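Local coordinates for SGNH hydrolase-type esterase domain-containing protein (Slackia heliotrinireducens DSM 20476, PDB 4S1P), which is a putative SGNH-family hydrolase that probably cleaves ester bonds, although its natural substrate is not known, at residues A146-L160 with A171-T183. Numbering follows the deposited sequence. Where two conformers were deposited one is given.
Sequences ADVAAPFRAGSADEL and AGSRLAALVLAET
L175 of helix 171-183 reaches into the groove between P151, F152 and L160. Its CB points toward 146-160. CG stands anti to the backbone N (chi1 178°), and chi2 of 57° then sets the two methyls apart. L175 CD1 meets P151 CB at 3.9 Å. L175 CD2 touches three residues: it lies 3.7 Å from F152 CD1, approaching the ring obliquely, and also meets P151 CB and L160 CD1. L160 CB sits over one face of the F152 ring, near its rim. One turn on, V179 splits its branches. V179 CG2 meets P151 CG at 3.8 Å, while V179 CG1 meets V148 CG2 at 3.9 Å. The other methyl, V148 CG1, rests 4.0 Å from A176 CA. With an alanine at V148 both methyls go, and A176 and V179 CG1 would probably lose their contacts there, leaving a gap between helix and strand end. A146 CB fits against L180 CD2 at 3.5 Å and T183 OG1. At the far end L160 O takes a CA-H...O contact from G172 CA (3.5 Å); G172, lacking a side chain, lets the helix come this close. No hydrogen bond joins the two segments, so apolar contacts carry most of the join. The contact ties the last strand of the parallel sheet, 144-147, and the short helices after it to the C-terminal helix, consistent with the alpha/beta/alpha SGNH fold. The N-to-C directions of segments 149-154 and 171-183 differ by 136°. L178 and L180 touch helix 19-27, and Y104 of strand 100-105 touches V148 and A176.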
loop_
_atom_site.group_PDB
_atom_site.type_symbol
_atom_site.label_atom_id
_atom_site.label_comp_id
_atom_site.label_asym_id
_atom_site.label_seq_id
_atom_site.Cartn_x
_atom_site.Cartn_y
_atom_site.Cartn_z
ATOM N N ALA A 146 6.750 -4.828 0.831
ATOM C CA ALA A 146 5.856 -5.978 0.684
ATOM C C ALA A 146 5.449 -6.020 -0.788
ATOM O O ALA A 146 4.592 -5.235 -1.198
ATOM C CB ALA A 146 4.666 -5.814 1.611
ATOM N N ASP A 147 6.129 -6.868 -1.577
ATOM C CA ASP A 147 5.987 -6.882 -3.016
ATOM C C ASP A 147 4.845 -7.796 -3.381
ATOM O O ASP A 147 5.040 -8.978 -3.605
ATOM C CB ASP A 147 7.307 -7.320 -3.634
ATOM C CG ASP A 147 7.325 -7.286 -5.155
ATOM O OD1 ASP A 147 6.255 -7.096 -5.763
ATOM O OD2 ASP A 147 8.411 -7.467 -5.757
ATOM N N VAL A 148 3.641 -7.243 -3.470
ATOM C CA VAL A 148 2.497 -8.070 -3.809
ATOM C C VAL A 148 2.420 -8.304 -5.327
ATOM O O VAL A 148 1.824 -9.279 -5.786
ATOM C CB VAL A 148 1.192 -7.513 -3.199
ATOM C CG1 VAL A 148 0.033 -8.484 -3.430
ATOM C CG2 VAL A 148 1.364 -7.250 -1.695
ATOM N N ALA A 149 3.018 -7.428 -6.127
ATOM C CA ALA A 149 3.010 -7.630 -7.566
ATOM C C ALA A 149 3.649 -8.946 -7.956
ATOM O O ALA A 149 3.200 -9.590 -8.909
ATOM C CB ALA A 149 3.702 -6.493 -8.277
ATOM N N ALA A 150 4.733 -9.320 -7.302
ATOM C CA ALA A 150 5.448 -10.550 -7.693
ATOM C C ALA A 150 4.533 -11.796 -7.655
ATOM O O ALA A 150 4.396 -12.470 -8.688
ATOM C CB ALA A 150 6.714 -10.735 -6.854
ATOM N N PRO A 151 3.869 -12.062 -6.516
ATOM C CA PRO A 151 2.989 -13.233 -6.540
ATOM C C PRO A 151 1.738 -13.051 -7.378
ATOM O O PRO A 151 1.170 -14.038 -7.854
ATOM C CB PRO A 151 2.681 -13.480 -5.071
ATOM C CG PRO A 151 2.947 -12.155 -4.365
ATOM C CD PRO A 151 4.112 -11.570 -5.140
ATOM N N PHE A 152 1.301 -11.815 -7.601
ATOM C CA PHE A 152 0.241 -11.592 -8.593
ATOM C C PHE A 152 0.674 -12.083 -9.972
ATOM O O PHE A 152 -0.098 -12.714 -10.655
ATOM C CB PHE A 152 -0.186 -10.101 -8.695
ATOM C CG PHE A 152 -1.449 -9.790 -7.955
ATOM C CD1 PHE A 152 -1.545 -9.981 -6.582
ATOM C CD2 PHE A 152 -2.568 -9.306 -8.643
ATOM C CE1 PHE A 152 -2.706 -9.683 -5.908
ATOM C CE2 PHE A 152 -3.734 -8.993 -7.950
ATOM C CZ PHE A 152 -3.791 -9.180 -6.603
ATOM N N ARG A 153 1.908 -11.761 -10.370
ATOM C CA ARG A 153 2.442 -12.162 -11.661
ATOM C C ARG A 153 2.591 -13.694 -11.726
ATOM O O ARG A 153 2.310 -14.295 -12.761
ATOM C CB ARG A 153 3.800 -11.472 -11.891
ATOM C CG ARG A 153 4.604 -11.875 -13.127
ATOM C CD ARG A 153 4.516 -10.840 -14.204
ATOM N NE ARG A 153 5.016 -11.327 -15.485
ATOM C CZ ARG A 153 5.180 -10.543 -16.547
ATOM N NH1 ARG A 153 4.894 -9.241 -16.473
ATOM N NH2 ARG A 153 5.659 -11.059 -17.678
ATOM N N ALA A 154 3.081 -14.289 -10.638
ATOM C CA ALA A 154 3.282 -15.732 -10.560
ATOM C C ALA A 154 1.972 -16.489 -10.532
ATOM O O ALA A 154 1.928 -17.661 -10.917
ATOM C CB ALA A 154 4.104 -16.089 -9.329
ATOM N N GLY A 155 0.908 -15.827 -10.086
ATOM C CA GLY A 155 -0.382 -16.472 -9.839
ATOM C C GLY A 155 -1.356 -16.354 -10.995
ATOM O O GLY A 155 -0.999 -15.952 -12.115
ATOM N N SER A 156 -2.605 -16.729 -10.711
ATOM C CA SER A 156 -3.698 -16.703 -11.691
ATOM C C SER A 156 -4.451 -15.374 -11.674
ATOM O O SER A 156 -5.079 -15.030 -10.662
ATOM C CB SER A 156 -4.691 -17.841 -11.398
ATOM O OG SER A 156 -5.874 -17.646 -12.147
ATOM N N ALA A 157 -4.410 -14.624 -12.776
ATOM C CA ALA A 157 -5.175 -13.374 -12.846
ATOM C C ALA A 157 -6.687 -13.549 -12.602
ATOM O O ALA A 157 -7.302 -12.735 -11.893
ATOM C CB ALA A 157 -4.925 -12.633 -14.147
ATOM N N ASP A 158 -7.293 -14.626 -13.124
ATOM C CA ASP A 158 -8.722 -14.857 -12.866
ATOM C C ASP A 158 -9.012 -15.031 -11.368
ATOM O O ASP A 158 -10.097 -14.688 -10.907
ATOM C CB ASP A 158 -9.229 -16.118 -13.582
ATOM C CG ASP A 158 -9.532 -15.898 -15.046
ATOM O OD1 ASP A 158 -9.665 -14.738 -15.485
ATOM O OD2 ASP A 158 -9.662 -16.925 -15.757
ATOM N N GLU A 159 -8.063 -15.604 -10.638
ATOM C CA GLU A 159 -8.220 -15.850 -9.205
ATOM C C GLU A 159 -8.027 -14.563 -8.409
ATOM O O GLU A 159 -8.767 -14.310 -7.457
ATOM C CB GLU A 159 -7.208 -16.892 -8.723
ATOM C CG GLU A 159 -7.317 -17.213 -7.246
ATOM C CD GLU A 159 -6.393 -18.320 -6.772
ATOM O OE1 GLU A 159 -5.569 -18.831 -7.560
ATOM O OE2 GLU A 159 -6.503 -18.692 -5.587
ATOM N N LEU A 160 -7.016 -13.762 -8.812
ATOM C CA LEU A 160 -6.538 -12.698 -7.929
ATOM C C LEU A 160 -7.152 -11.302 -8.105
ATOM O O LEU A 160 -7.166 -10.502 -7.155
ATOM C CB LEU A 160 -5.002 -12.616 -8.004
ATOM C CG LEU A 160 -4.288 -13.899 -7.598
ATOM C CD1 LEU A 160 -2.793 -13.780 -7.864
ATOM C CD2 LEU A 160 -4.589 -14.266 -6.152
ATOM N N ALA A 171 -9.314 -13.636 -2.826
ATOM C CA ALA A 171 -8.044 -14.368 -2.897
ATOM C C ALA A 171 -6.845 -13.393 -3.052
ATOM O O ALA A 171 -5.801 -13.593 -2.448
ATOM C CB ALA A 171 -8.062 -15.386 -4.030
ATOM N N GLY A 172 -7.009 -12.356 -3.865
ATOM C CA GLY A 172 -5.963 -11.339 -3.999
ATOM C C GLY A 172 -5.697 -10.597 -2.700
ATOM O O GLY A 172 -4.540 -10.348 -2.364
ATOM N N SER A 173 -6.750 -10.282 -1.953
ATOM C CA SER A 173 -6.562 -9.651 -0.651
ATOM C C SER A 173 -5.868 -10.558 0.354
ATOM O O SER A 173 -5.053 -10.114 1.158
ATOM C CB SER A 173 -7.867 -9.158 -0.088
ATOM O OG SER A 173 -8.394 -8.126 -0.912
ATOM N N ARG A 174 -6.222 -11.839 0.327
ATOM C CA ARG A 174 -5.566 -12.792 1.200
ATOM C C ARG A 174 -4.076 -12.880 0.893
ATOM O O ARG A 174 -3.230 -12.901 1.791
ATOM C CB ARG A 174 -6.248 -14.146 1.104
ATOM C CG ARG A 174 -5.615 -15.183 2.015
ATOM C CD ARG A 174 -6.405 -16.471 1.987
ATOM N NE ARG A 174 -5.747 -17.477 2.814
ATOM C CZ ARG A 174 -4.769 -18.286 2.407
ATOM N NH1 ARG A 174 -4.309 -18.248 1.150
ATOM N NH2 ARG A 174 -4.253 -19.152 3.273
ATOM N N LEU A 175 -3.746 -12.860 -0.396
ATOM C CA LEU A 175 -2.395 -12.876 -0.810
ATOM C C LEU A 175 -1.657 -11.615 -0.322
ATOM O O LEU A 175 -0.555 -11.691 0.224
ATOM C CB LEU A 175 -2.338 -12.947 -2.322
ATOM C CG LEU A 175 -0.938 -12.933 -2.904
ATOM C CD1 LEU A 175 -0.073 -14.073 -2.360
ATOM C CD2 LEU A 175 -1.038 -12.999 -4.415
ATOM N N ALA A 176 -2.284 -10.465 -0.464
ATOM C CA ALA A 176 -1.654 -9.238 0.066
ATOM C C ALA A 176 -1.402 -9.324 1.566
ATOM O O ALA A 176 -0.351 -8.943 2.027
ATOM C CB ALA A 176 -2.524 -8.066 -0.241
ATOM N N ALA A 177 -2.380 -9.822 2.313
ATOM C CA ALA A 177 -2.211 -9.995 3.754
ATOM C C ALA A 177 -1.051 -10.922 4.068
ATOM O O ALA A 177 -0.284 -10.660 4.983
ATOM C CB ALA A 177 -3.484 -10.506 4.398
ATOM N N LEU A 178 -0.940 -12.023 3.333
ATOM C CA LEU A 178 0.148 -12.984 3.581
ATOM C C LEU A 178 1.515 -12.377 3.271
ATOM O O LEU A 178 2.485 -12.557 4.021
ATOM C CB LEU A 178 -0.058 -14.272 2.774
ATOM C CG LEU A 178 -1.217 -15.151 3.214
ATOM C CD1 LEU A 178 -1.465 -16.161 2.112
ATOM C CD2 LEU A 178 -0.961 -15.807 4.562
ATOM N N VAL A 179 1.590 -11.601 2.191
ATOM C CA VAL A 179 2.835 -10.941 1.855
ATOM C C VAL A 179 3.228 -9.889 2.918
ATOM O O VAL A 179 4.369 -9.782 3.347
ATOM C CB VAL A 179 2.728 -10.303 0.444
ATOM C CG1 VAL A 179 3.957 -9.482 0.125
ATOM C CG2 VAL A 179 2.548 -11.375 -0.644
ATOM N N LEU A 180 2.255 -9.083 3.314
ATOM C CA LEU A 180 2.485 -8.085 4.346
ATOM C C LEU A 180 2.897 -8.752 5.663
ATOM O O LEU A 180 3.821 -8.289 6.322
ATOM C CB LEU A 180 1.258 -7.182 4.545
ATOM C CG LEU A 180 1.035 -6.151 3.452
ATOM C CD1 LEU A 180 -0.434 -5.737 3.379
ATOM C CD2 LEU A 180 1.936 -4.949 3.647
ATOM N N ALA A 181 2.223 -9.840 6.030
ATOM C CA ALA A 181 2.560 -10.559 7.256
ATOM C C ALA A 181 3.993 -11.109 7.211
ATOM O O ALA A 181 4.718 -11.064 8.197
ATOM C CB ALA A 181 1.554 -11.675 7.488
ATOM N N GLU A 182 4.401 -11.637 6.064
ATOM C CA GLU A 182 5.763 -12.132 5.893
ATOM C C GLU A 182 6.786 -11.019 6.053
ATOM O O GLU A 182 7.836 -11.185 6.708
ATOM C CB GLU A 182 5.960 -12.848 4.542
ATOM C CG GLU A 182 7.387 -13.336 4.344
ATOM C CD GLU A 182 7.472 -14.637 3.574
ATOM O OE1 GLU A 182 8.404 -15.424 3.852
ATOM O OE2 GLU A 182 6.610 -14.883 2.705
ATOM N N THR A 183 6.454 -9.873 5.481
ATOM C CA THR A 183 7.329 -8.717 5.541
ATOM C C THR A 183 7.535 -8.217 6.998
ATOM O O THR A 183 8.666 -7.869 7.401
ATOM C CB THR A 183 6.772 -7.599 4.617
ATOM O OG1 THR A 183 6.659 -8.079 3.273
ATOM C CG2 THR A 183 7.663 -6.385 4.606
#